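Local coordinates for protein acetyl xylan esterase (Metagenome, PDB 6XYC) that probably removes acetyl and feruloyl groups from xylan, as a bifunctional carbohydrate esterase of the alpha/beta hydrolase fold from the gut microbiota, at residues A49-N54 with S81-I86; Q90-K95 with T145-G150; I29-E34 with Y108-S113; A41-Y46 with I75-R80. All coordinates share one frame; numbering follows the deposited sequence.

Contact 1 (A49-N54 with S81-I86); sequences AWFANN and SSMEAI. With AES (4-(2-aminoethyl)benzenesulfonyl fluoride), chain B.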
# COMPACT_ATOMS: atom_id res chain seq x y z
N ALA A 49 -5.03 -1.40 -10.65
CA ALA A 49 -4.33 -0.56 -11.62
C ALA A 49 -4.65 0.91 -11.38
O ALA A 49 -4.71 1.71 -12.32
CB ALA A 49 -4.66 -0.97 -13.05
N TRP A 50 -4.89 1.27 -10.11
CA TRP A 50 -5.23 2.61 -9.64
C TRP A 50 -6.61 3.08 -10.10
O TRP A 50 -6.98 4.24 -9.84
CB TRP A 50 -4.18 3.65 -10.07
CG TRP A 50 -2.81 3.35 -9.54
CD1 TRP A 50 -2.39 3.45 -8.24
CD2 TRP A 50 -1.67 2.92 -10.29
NE1 TRP A 50 -1.07 3.08 -8.14
CE2 TRP A 50 -0.60 2.76 -9.39
CE3 TRP A 50 -1.45 2.64 -11.65
CZ2 TRP A 50 0.66 2.34 -9.79
CZ3 TRP A 50 -0.20 2.23 -12.04
CH2 TRP A 50 0.84 2.08 -11.12
N PHE A 51 -7.41 2.21 -10.74
CA PHE A 51 -8.66 2.66 -11.34
C PHE A 51 -9.83 2.66 -10.35
O PHE A 51 -10.79 3.41 -10.55
CB PHE A 51 -9.06 1.78 -12.53
CG PHE A 51 -8.26 2.03 -13.78
CD1 PHE A 51 -7.95 3.31 -14.20
CD2 PHE A 51 -7.82 0.96 -14.55
CE1 PHE A 51 -7.22 3.54 -15.35
CE2 PHE A 51 -7.08 1.16 -15.70
CZ PHE A 51 -6.79 2.46 -16.11
N ALA A 52 -9.80 1.82 -9.32
CA ALA A 52 -10.96 1.65 -8.45
C ALA A 52 -10.91 2.61 -7.27
O ALA A 52 -9.85 2.89 -6.72
CB ALA A 52 -11.04 0.21 -7.94
N ASN A 53 -12.09 3.13 -6.90
CA ASN A 53 -12.21 4.03 -5.75
C ASN A 53 -13.15 3.48 -4.68
O ASN A 53 -13.52 4.22 -3.76
CB ASN A 53 -12.68 5.42 -6.20
CG ASN A 53 -14.09 5.40 -6.80
OD1 ASN A 53 -14.79 4.39 -6.76
ND2 ASN A 53 -14.50 6.54 -7.34
N ASN A 54 -13.52 2.20 -4.76
CA ASN A 54 -14.58 1.67 -3.90
C ASN A 54 -14.38 0.20 -3.53
O ASN A 54 -15.35 -0.45 -3.13
CB ASN A 54 -15.94 1.83 -4.60
CG ASN A 54 -15.98 1.13 -5.94
OD1 ASN A 54 -14.97 0.62 -6.41
ND2 ASN A 54 -17.14 1.12 -6.56
N SER A 81 -9.89 7.28 -7.74
CA SER A 81 -9.53 6.67 -9.01
C SER A 81 -8.59 7.57 -9.79
O SER A 81 -8.71 8.80 -9.76
CB SER A 81 -10.79 6.39 -9.84
OG SER A 81 -10.46 6.04 -11.17
N SER A 82 -7.63 6.96 -10.49
CA SER A 82 -6.78 7.71 -11.39
C SER A 82 -7.61 8.46 -12.43
O SER A 82 -7.13 9.47 -12.98
CB SER A 82 -5.79 6.79 -12.10
OG SER A 82 -6.46 5.85 -12.92
N MET A 83 -8.83 8.00 -12.72
CA MET A 83 -9.67 8.66 -13.71
C MET A 83 -10.38 9.89 -13.16
O MET A 83 -10.90 10.68 -13.95
CB MET A 83 -10.69 7.66 -14.26
CG MET A 83 -10.07 6.53 -15.06
SD MET A 83 -11.28 5.30 -15.54
CE MET A 83 -11.66 4.58 -13.94
N GLU A 84 -10.41 10.07 -11.84
CA GLU A 84 -11.02 11.26 -11.24
C GLU A 84 -10.00 12.23 -10.66
O GLU A 84 -10.34 13.41 -10.48
CB GLU A 84 -12.02 10.86 -10.14
CG GLU A 84 -11.42 10.29 -8.88
CD GLU A 84 -12.48 9.80 -7.89
OE1 GLU A 84 -13.42 10.57 -7.59
OE2 GLU A 84 -12.37 8.66 -7.41
N ALA A 85 -8.78 11.79 -10.38
CA ALA A 85 -7.75 12.66 -9.84
C ALA A 85 -6.40 12.04 -10.18
O ALA A 85 -6.20 10.84 -9.95
CB ALA A 85 -7.88 12.81 -8.33
N ILE A 86 -5.48 12.84 -10.72
CA ILE A 86 -4.20 12.27 -11.14
C ILE A 86 -3.23 12.32 -9.96
O ILE A 86 -3.50 12.96 -8.94
CB ILE A 86 -3.63 12.98 -12.38
CG1 ILE A 86 -3.28 14.44 -12.10
CG2 ILE A 86 -4.61 12.88 -13.54
CD1 ILE A 86 -2.35 15.04 -13.13
C3 AES B . -1.65 -3.44 -14.15
C2 AES B . -2.06 -4.00 -12.97
C1 AES B . -1.74 -3.38 -11.80
S AES B . -2.32 -4.13 -10.35
O1S AES B . -3.20 -3.18 -9.61
O2S AES B . -3.29 -5.16 -10.70
C6 AES B . -1.02 -2.23 -11.76
C5 AES B . -0.61 -1.67 -12.95
C4 AES B . -0.93 -2.27 -14.14
C7 AES B . -0.46 -1.66 -15.50
C8 AES B . 1.08 -1.48 -15.51
N8 AES B . 1.47 -1.26 -16.86
O HOH W 1 -4.48 4.20 -13.54

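Contact 2 (Q90-K95 with T145-G150); sequences QIQDVK and TVDIEG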
# COMPACT_ATOMS: atom_id res chain seq x y z
N GLN A 90 -3.55 9.83 -5.09
CA GLN A 90 -3.69 8.51 -4.49
C GLN A 90 -2.82 8.35 -3.25
O GLN A 90 -3.25 7.74 -2.26
CB GLN A 90 -3.36 7.45 -5.53
CG GLN A 90 -4.41 7.29 -6.62
CD GLN A 90 -4.39 8.41 -7.63
OE1 GLN A 90 -3.36 9.05 -7.86
NE2 GLN A 90 -5.54 8.68 -8.25
N ILE A 91 -1.59 8.87 -3.27
CA ILE A 91 -0.76 8.75 -2.07
C ILE A 91 -1.20 9.76 -1.01
O ILE A 91 -1.10 9.48 0.19
CB ILE A 91 0.73 8.89 -2.44
CG1 ILE A 91 1.60 8.62 -1.21
CG2 ILE A 91 1.03 10.27 -3.00
CD1 ILE A 91 1.38 7.25 -0.57
N GLN A 92 -1.71 10.93 -1.42
CA GLN A 92 -2.28 11.85 -0.45
C GLN A 92 -3.47 11.22 0.26
O GLN A 92 -3.69 11.45 1.46
CB GLN A 92 -2.70 13.15 -1.13
CG GLN A 92 -1.56 14.07 -1.50
CD GLN A 92 -2.04 15.44 -1.91
OE1 GLN A 92 -3.21 15.78 -1.73
NE2 GLN A 92 -1.14 16.24 -2.47
N ASP A 93 -4.26 10.43 -0.47
CA ASP A 93 -5.37 9.72 0.16
C ASP A 93 -4.86 8.74 1.20
O ASP A 93 -5.36 8.70 2.33
CB ASP A 93 -6.18 8.99 -0.91
CG ASP A 93 -6.97 9.94 -1.79
OD1 ASP A 93 -7.09 11.12 -1.43
OD2 ASP A 93 -7.47 9.50 -2.86
N VAL A 94 -3.86 7.94 0.84
CA VAL A 94 -3.28 6.98 1.78
C VAL A 94 -2.76 7.70 3.01
O VAL A 94 -3.02 7.29 4.15
CB VAL A 94 -2.17 6.16 1.10
CG1 VAL A 94 -1.50 5.24 2.12
CG2 VAL A 94 -2.74 5.36 -0.07
N LYS A 95 -2.02 8.79 2.81
CA LYS A 95 -1.46 9.52 3.95
C LYS A 95 -2.56 10.03 4.87
O LYS A 95 -2.44 9.96 6.09
CB LYS A 95 -0.59 10.67 3.45
CG LYS A 95 0.61 10.23 2.60
CD LYS A 95 1.79 9.78 3.46
CE LYS A 95 2.95 9.32 2.59
NZ LYS A 95 4.25 9.29 3.33
N THR A 145 7.28 19.05 -9.21
CA THR A 145 7.22 18.80 -7.78
C THR A 145 5.83 18.31 -7.43
O THR A 145 4.84 18.96 -7.78
CB THR A 145 7.55 20.05 -6.95
OG1 THR A 145 8.89 20.49 -7.24
CG2 THR A 145 7.42 19.75 -5.46
N VAL A 146 5.75 17.18 -6.73
CA VAL A 146 4.47 16.62 -6.29
C VAL A 146 4.41 16.65 -4.77
O VAL A 146 5.40 16.36 -4.08
CB VAL A 146 4.25 15.18 -6.81
CG1 VAL A 146 4.11 15.19 -8.33
CG2 VAL A 146 5.37 14.27 -6.36
N ASP A 147 3.23 16.98 -4.25
CA ASP A 147 2.97 17.04 -2.82
C ASP A 147 2.52 15.66 -2.35
O ASP A 147 1.40 15.23 -2.65
CB ASP A 147 1.92 18.10 -2.53
CG ASP A 147 1.60 18.24 -1.06
OD1 ASP A 147 2.21 17.53 -0.23
OD2 ASP A 147 0.74 19.08 -0.72
N ILE A 148 3.39 14.96 -1.63
CA ILE A 148 3.12 13.59 -1.20
C ILE A 148 2.25 13.58 0.05
O ILE A 148 1.22 12.89 0.09
CB ILE A 148 4.44 12.84 -0.98
CG1 ILE A 148 5.21 12.69 -2.30
CG2 ILE A 148 4.19 11.48 -0.33
CD1 ILE A 148 4.44 12.03 -3.40
N GLU A 149 2.65 14.33 1.08
CA GLU A 149 1.89 14.35 2.33
C GLU A 149 0.47 14.86 2.11
O GLU A 149 -0.49 14.28 2.62
CB GLU A 149 2.62 15.22 3.35
CG GLU A 149 1.86 15.44 4.64
CD GLU A 149 1.83 14.21 5.53
OE1 GLU A 149 2.50 13.21 5.18
OE2 GLU A 149 1.14 14.24 6.57
N GLY A 150 0.32 15.94 1.36
CA GLY A 150 -1.00 16.51 1.11
C GLY A 150 -1.57 17.21 2.33
O GLY A 150 -0.97 17.27 3.41
O HOH W 2 -3.18 14.11 2.41
O HOH W 3 4.68 11.90 4.24

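Contact 3 (I29-E34 with Y108-S113); sequences IYLPKE and YNIDPS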
# COMPACT_ATOMS: atom_id res chain seq x y z
N ILE A 29 -12.91 -0.66 9.35
CA ILE A 29 -12.05 -1.06 10.46
C ILE A 29 -12.61 -2.33 11.08
O ILE A 29 -13.79 -2.39 11.41
CB ILE A 29 -11.94 0.06 11.51
CG1 ILE A 29 -11.37 1.34 10.90
CG2 ILE A 29 -11.08 -0.40 12.67
CD1 ILE A 29 -11.42 2.53 11.83
N TYR A 30 -11.76 -3.34 11.25
CA TYR A 30 -12.12 -4.60 11.88
C TYR A 30 -11.16 -4.91 13.01
O TYR A 30 -9.94 -4.76 12.85
CB TYR A 30 -12.10 -5.76 10.87
CG TYR A 30 -12.98 -5.57 9.66
CD1 TYR A 30 -14.30 -5.99 9.67
CD2 TYR A 30 -12.49 -4.98 8.50
CE1 TYR A 30 -15.11 -5.83 8.56
CE2 TYR A 30 -13.29 -4.80 7.40
CZ TYR A 30 -14.61 -5.23 7.43
OH TYR A 30 -15.42 -5.07 6.33
N LEU A 31 -11.70 -5.33 14.17
CA LEU A 31 -10.86 -5.77 15.29
C LEU A 31 -10.96 -7.28 15.46
O LEU A 31 -12.03 -7.86 15.23
CB LEU A 31 -11.27 -5.09 16.60
CG LEU A 31 -11.43 -3.57 16.55
CD1 LEU A 31 -11.90 -3.04 17.91
CD2 LEU A 31 -10.13 -2.89 16.13
N PRO A 32 -9.87 -7.96 15.85
CA PRO A 32 -9.89 -9.43 15.86
C PRO A 32 -10.95 -10.00 16.78
O PRO A 32 -11.36 -9.39 17.77
CB PRO A 32 -8.48 -9.80 16.35
CG PRO A 32 -7.63 -8.60 16.04
CD PRO A 32 -8.54 -7.41 16.17
N LYS A 33 -11.40 -11.21 16.44
CA LYS A 33 -12.34 -11.94 17.30
C LYS A 33 -11.78 -12.11 18.70
O LYS A 33 -12.45 -11.82 19.70
CB LYS A 33 -12.66 -13.29 16.68
CG LYS A 33 -13.57 -14.18 17.53
CD LYS A 33 -15.05 -13.82 17.38
CE LYS A 33 -15.48 -13.55 15.94
NZ LYS A 33 -16.67 -12.67 15.85
N GLU A 34 -10.56 -12.63 18.79
CA GLU A 34 -9.82 -12.71 20.04
C GLU A 34 -9.74 -11.33 20.68
O GLU A 34 -8.91 -10.51 20.28
CB GLU A 34 -8.42 -13.27 19.79
CG GLU A 34 -7.74 -12.72 18.53
CD GLU A 34 -6.87 -13.75 17.83
OE1 GLU A 34 -5.77 -13.39 17.35
OE2 GLU A 34 -7.27 -14.93 17.74
N TYR A 108 -10.95 3.53 18.44
CA TYR A 108 -11.17 2.24 17.81
C TYR A 108 -10.44 1.11 18.51
O TYR A 108 -10.35 -0.00 17.96
CB TYR A 108 -10.76 2.32 16.33
CG TYR A 108 -11.59 3.30 15.52
CD1 TYR A 108 -12.92 3.03 15.23
CD2 TYR A 108 -11.05 4.50 15.06
CE1 TYR A 108 -13.68 3.92 14.49
CE2 TYR A 108 -11.81 5.40 14.32
CZ TYR A 108 -13.13 5.09 14.04
OH TYR A 108 -13.90 5.98 13.31
N ASN A 109 -9.93 1.34 19.72
CA ASN A 109 -9.18 0.34 20.48
C ASN A 109 -7.92 -0.09 19.73
O ASN A 109 -7.51 -1.25 19.80
CB ASN A 109 -10.04 -0.88 20.80
CG ASN A 109 -11.25 -0.53 21.63
OD1 ASN A 109 -11.32 0.54 22.23
ND2 ASN A 109 -12.20 -1.45 21.69
N ILE A 110 -7.31 0.84 19.00
CA ILE A 110 -6.12 0.56 18.22
C ILE A 110 -4.90 1.06 18.98
O ILE A 110 -4.92 2.16 19.55
CB ILE A 110 -6.20 1.20 16.82
CG1 ILE A 110 -7.21 0.43 15.96
CG2 ILE A 110 -4.83 1.20 16.17
CD1 ILE A 110 -7.65 1.17 14.72
N ASP A 111 -3.85 0.24 19.03
CA ASP A 111 -2.56 0.58 19.61
C ASP A 111 -1.72 1.26 18.54
O ASP A 111 -1.17 0.58 17.66
CB ASP A 111 -1.87 -0.67 20.15
CG ASP A 111 -0.53 -0.39 20.77
OD1 ASP A 111 0.04 -1.31 21.39
OD2 ASP A 111 -0.03 0.75 20.64
N PRO A 112 -1.58 2.59 18.57
CA PRO A 112 -0.86 3.29 17.49
C PRO A 112 0.65 3.16 17.54
O PRO A 112 1.33 3.83 16.76
CB PRO A 112 -1.28 4.75 17.71
CG PRO A 112 -1.46 4.86 19.20
CD PRO A 112 -2.01 3.51 19.64
N SER A 113 1.21 2.32 18.43
CA SER A 113 2.65 2.12 18.46
C SER A 113 3.14 1.28 17.29
O SER A 113 4.35 1.25 17.03
CB SER A 113 3.07 1.46 19.77
OG SER A 113 2.55 0.15 19.88

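Contact 4 (A41-Y46 with I75-R80); sequences AIIIIY and ISINHR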
# COMPACT_ATOMS: atom_id res chain seq x y z
N ALA A 41 -2.15 -2.26 14.41
CA ALA A 41 -2.98 -2.03 13.24
C ALA A 41 -2.22 -2.29 11.94
O ALA A 41 -1.01 -2.04 11.83
CB ALA A 41 -3.52 -0.59 13.21
N ILE A 42 -2.96 -2.81 10.95
CA ILE A 42 -2.45 -3.00 9.59
C ILE A 42 -3.43 -2.32 8.64
O ILE A 42 -4.62 -2.66 8.63
CB ILE A 42 -2.30 -4.48 9.22
CG1 ILE A 42 -1.42 -5.21 10.24
CG2 ILE A 42 -1.73 -4.61 7.81
CD1 ILE A 42 0.02 -4.76 10.26
N ILE A 43 -2.93 -1.40 7.82
CA ILE A 43 -3.71 -0.78 6.76
C ILE A 43 -3.53 -1.60 5.49
O ILE A 43 -2.40 -1.94 5.11
CB ILE A 43 -3.29 0.68 6.54
CG1 ILE A 43 -3.68 1.52 7.76
CG2 ILE A 43 -3.93 1.24 5.28
CD1 ILE A 43 -3.04 2.89 7.80
N ILE A 44 -4.64 -1.94 4.84
CA ILE A 44 -4.57 -2.75 3.62
C ILE A 44 -5.22 -1.99 2.47
O ILE A 44 -6.18 -1.23 2.65
CB ILE A 44 -5.24 -4.13 3.80
CG1 ILE A 44 -6.76 -4.03 3.90
CG2 ILE A 44 -4.69 -4.82 5.05
CD1 ILE A 44 -7.46 -5.39 3.93
N ILE A 45 -4.69 -2.22 1.27
CA ILE A 45 -5.08 -1.45 0.09
C ILE A 45 -5.26 -2.40 -1.09
O ILE A 45 -4.33 -3.13 -1.45
CB ILE A 45 -4.05 -0.36 -0.27
CG1 ILE A 45 -3.65 0.45 0.97
CG2 ILE A 45 -4.61 0.55 -1.38
CD1 ILE A 45 -2.49 1.39 0.69
N TYR A 46 -6.42 -2.35 -1.72
CA TYR A 46 -6.71 -3.21 -2.86
C TYR A 46 -5.84 -2.84 -4.06
O TYR A 46 -5.30 -1.73 -4.15
CB TYR A 46 -8.18 -3.08 -3.27
CG TYR A 46 -8.63 -1.65 -3.50
CD1 TYR A 46 -9.36 -0.96 -2.53
CD2 TYR A 46 -8.31 -0.96 -4.67
CE1 TYR A 46 -9.76 0.34 -2.72
CE2 TYR A 46 -8.72 0.35 -4.88
CZ TYR A 46 -9.43 1.00 -3.89
OH TYR A 46 -9.84 2.30 -4.08
N ILE A 75 -7.51 -2.21 8.75
CA ILE A 75 -8.15 -1.02 8.21
C ILE A 75 -7.99 -1.06 6.70
O ILE A 75 -6.88 -0.89 6.18
CB ILE A 75 -7.56 0.27 8.79
CG1 ILE A 75 -7.61 0.22 10.32
CG2 ILE A 75 -8.30 1.48 8.28
CD1 ILE A 75 -6.31 -0.19 10.98
N SER A 76 -9.08 -1.29 5.98
CA SER A 76 -9.07 -1.34 4.52
C SER A 76 -9.59 -0.02 3.97
O SER A 76 -10.71 0.39 4.31
CB SER A 76 -9.92 -2.51 4.02
OG SER A 76 -9.78 -2.67 2.62
N ILE A 77 -8.80 0.62 3.12
CA ILE A 77 -9.08 1.99 2.71
C ILE A 77 -9.42 2.04 1.23
O ILE A 77 -8.91 1.26 0.42
CB ILE A 77 -7.89 2.93 3.02
CG1 ILE A 77 -6.65 2.52 2.20
CG2 ILE A 77 -7.56 2.91 4.51
CD1 ILE A 77 -5.51 3.52 2.28
N ASN A 78 -10.28 3.00 0.88
CA ASN A 78 -10.44 3.43 -0.49
C ASN A 78 -9.45 4.55 -0.81
O ASN A 78 -8.96 5.25 0.08
CB ASN A 78 -11.87 3.92 -0.74
CG ASN A 78 -12.87 2.79 -0.85
OD1 ASN A 78 -12.52 1.64 -1.09
ND2 ASN A 78 -14.15 3.12 -0.68
N HIS A 79 -9.15 4.71 -2.10
CA HIS A 79 -8.44 5.87 -2.60
C HIS A 79 -9.14 6.32 -3.88
O HIS A 79 -9.92 5.57 -4.46
CB HIS A 79 -6.95 5.60 -2.86
CG HIS A 79 -6.70 4.59 -3.93
ND1 HIS A 79 -6.88 4.86 -5.27
CD2 HIS A 79 -6.27 3.31 -3.86
CE1 HIS A 79 -6.58 3.79 -5.97
NE2 HIS A 79 -6.21 2.83 -5.14
N ARG A 80 -8.87 7.55 -4.30
CA ARG A 80 -9.53 8.08 -5.49
C ARG A 80 -9.01 7.38 -6.74
O ARG A 80 -7.86 6.94 -6.81
CB ARG A 80 -9.31 9.58 -5.60
CG ARG A 80 -10.25 10.42 -4.76
CD ARG A 80 -9.84 11.88 -4.79
NE ARG A 80 -8.62 12.10 -4.04
CZ ARG A 80 -7.92 13.24 -4.04
NH1 ARG A 80 -8.34 14.27 -4.76
NH2 ARG A 80 -6.81 13.35 -3.32
O HOH W 4 -8.47 -1.52 0.52
O HOH W 5 -5.56 0.35 -6.06

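Contact 1 (A49-N54 with S81-I86)
S82 N donates to W50 O, and S81 OG to F51 O, so two successive carbonyls of a pocket-lining loop of this alpha/beta hydrolase are fastened to a neighbouring loop. The S82 bond is backbone to backbone and fairly straight, 166° at the hydrogen, while S81 OG reaches F51 O at 2.7 Å from above the carbonyl plane. S81 OG stands anti to its own backbone N (chi1 169°), where it also accepts from M83 N two residues on: an ST turn. This is the tight, largely buried part of the contact. A water adds to it, giving a proton to A49 O and taking one from S82 OG.

On the outer side the grip slackens. M83 is exposed, and its thioether bends at chi3 to lay CE 3.9 Å from F51 CD1; SD makes an oblique Met-aromatic contact with that ring, 4.9 Å from its centroid. Helix 189-193 touches F51 and S82 as well.

Across the loop, A49 belongs to the pocket of the bound sulfonyl fluoride, and A49 N donates to its O1S at 2.8 Å. The W50 ring passes obliquely by the inhibitor and meets H125. At the far end, where E84 is exposed, its OE2 accepts two hydrogen bonds: S81 N arrives on its anti lone pair, whereas N53 ND2, 3.0 Å away, meets it from above the carboxylate plane.

Contact 2 (Q90-K95 with T145-G150)
D147 O receives the side-chain amide of Q92 in the shortest direct polar bond between the segments: NE2 lies 2.7 Å from it, with an angle of 173° at the hydrogen. The acceptor lies in the plane of the amide, but NE2 approaches tilted 34° from the carbonyl plane of D147. Q92 gets there by running extended beyond CG, and on the way it lays its flat end against the chain, CD 3.4 Å from G150 CA. G150, with its positive phi and no side chain, lets the amide lie this close to the backbone. The turn that offers D147 O is closed by its own side chain: D147 OD1 accepts from G150 N, an Asx motif, and has K137 as a salt-bridge partner.

One turn along the helix, K95 bends at chi2 and packs its aliphatic part over the segment, CE 3.8 Å from I148 CG2. Its ammonium and E149 OE1 stay 4.7 Å apart, and a water lies between them, within hydrogen-bonding distance of both; T133 OG1 also takes a bond from K95 NZ, S160 OG pairs with E149 OE1, and R99 forms a salt bridge with E149 OE2. A second water gives its protons to Q92 O and E149 O, tying the two backbones together. The apolar part is I91, whose CG2 meets I148 CD1 at 3.9 Å.

The contact thus fastens helix 89-103 to the end of the two-stranded antiparallel hairpin 138-141 and 144-147, with I148 also resting on L139 of the hairpin and on F129 of helix 122-131.

Contact 3 (I29-E34 with Y108-S113)
The Y108 ring takes I29 squarely on one face: CD1 stands 3.5 Å from the ring centroid, 2° off the normal, and all six ring carbons lie almost equally far from it. This is a CH-pi contact, a methyl set over the middle of the pi cloud. I29 can deliver it because CG1 lies anti to the carbonyl carbon and the chain then runs on extended (chi2 172°), bringing CD1 to the ring at about a right angle. W12 meets the same tyrosine edge-to-face, and the Y108 hydroxyl is hydrogen-bonded to that of Y100. An alanine in place of Y108 would probably leave I29 CD1 facing a gap and the Y100 hydroxyl without this partner.

Two residues further along the strand, L31 straddles the backbone where the other segment turns. Both of its methyls, CD1 and CD2, lie 3.4 Å from Y108 O, so the carbonyl points at the fork of the leucine. L31 CD1 also brushes N109 CB at 4.1 Å, on the exposed margin. Looser contacts come from I110, whose CD1 is 4.3 Å from I29 CG2. With no polar bond between the segments, the join rests on side-chain shape.

In the sheet, strand 73-77 pairs with strand 26-32 on one side and strand 39-45 on the other, and short strand 110-111 follows 39-45; I110 touches A41 and A73, while I29 leans on I75 and on W12 of strand 8-16.

Contact 4 (A41-Y46 with I75-R80)
Y46 and H79 lie with their rings near parallel, planes 28° apart, but slid so far that they barely overlap and the centroids stand 5.0 Å apart. What sits over the middle of the imidazole is the phenol oxygen. Y46 OH also accepts from H79 N in a nearly straight bond of 3.2 Å, 174° at the hydrogen, and is hydrogen-bonded to A52 O. A chi1 of 53° puts the Y46 ring between its own N and carbonyl carbon and swings it across the strand ends, CE1 3.4 Å from I77 O. H79 is held at both nitrogens, ND1 giving its proton to R80 O and NE2 meeting a water that also binds Y46 O. A phenylalanine in place of Y46 would probably leave H79 N and A52 O without their shared mate.

Before the rings, the strands run parallel, I44 reaching I75 O through N and I77 N through O. I45 and I77 slant across each other, CG1 to CD1 at 3.8 Å, on the face that carries I43 and I75; I44 lies on the other, its CG1 3.5 Å from S76 CB. A water sits within hydrogen-bonding distance of S76 OG, I44 O and I77 O; S76 OG also bonds K56 O.

The two strands belong to a beta-alpha-beta crossover through helix 56-69, which covers I44 and S76; helix 89-103 packs against I43 and I77, and strand 114-120 flanks strand 39-45.

How the contacts relate
Contact 4 lies nearest the middle of the chain, about 7 Å from its centre, and contacts 1, 2 and 3 have their centres 14 to 15 Å from its own. Contacts 3 and 4 share the central sheet, contact 4 being nested inside the loop that contact 3 closes. Contact 1 follows at the C-terminal ends of strands 39-45 and 73-77, its segments alternating with those of contact 4, and there the inhibitor binds. Contact 2 comes last, on helix 89-103, tied to contact 4 by the R80-D93 salt bridge and to contact 1 by Q90 bonding A85 O. Contacts 1 and 3, 28 Å apart, lie toward opposite ends of the central strands, contact 1 at the pocket end.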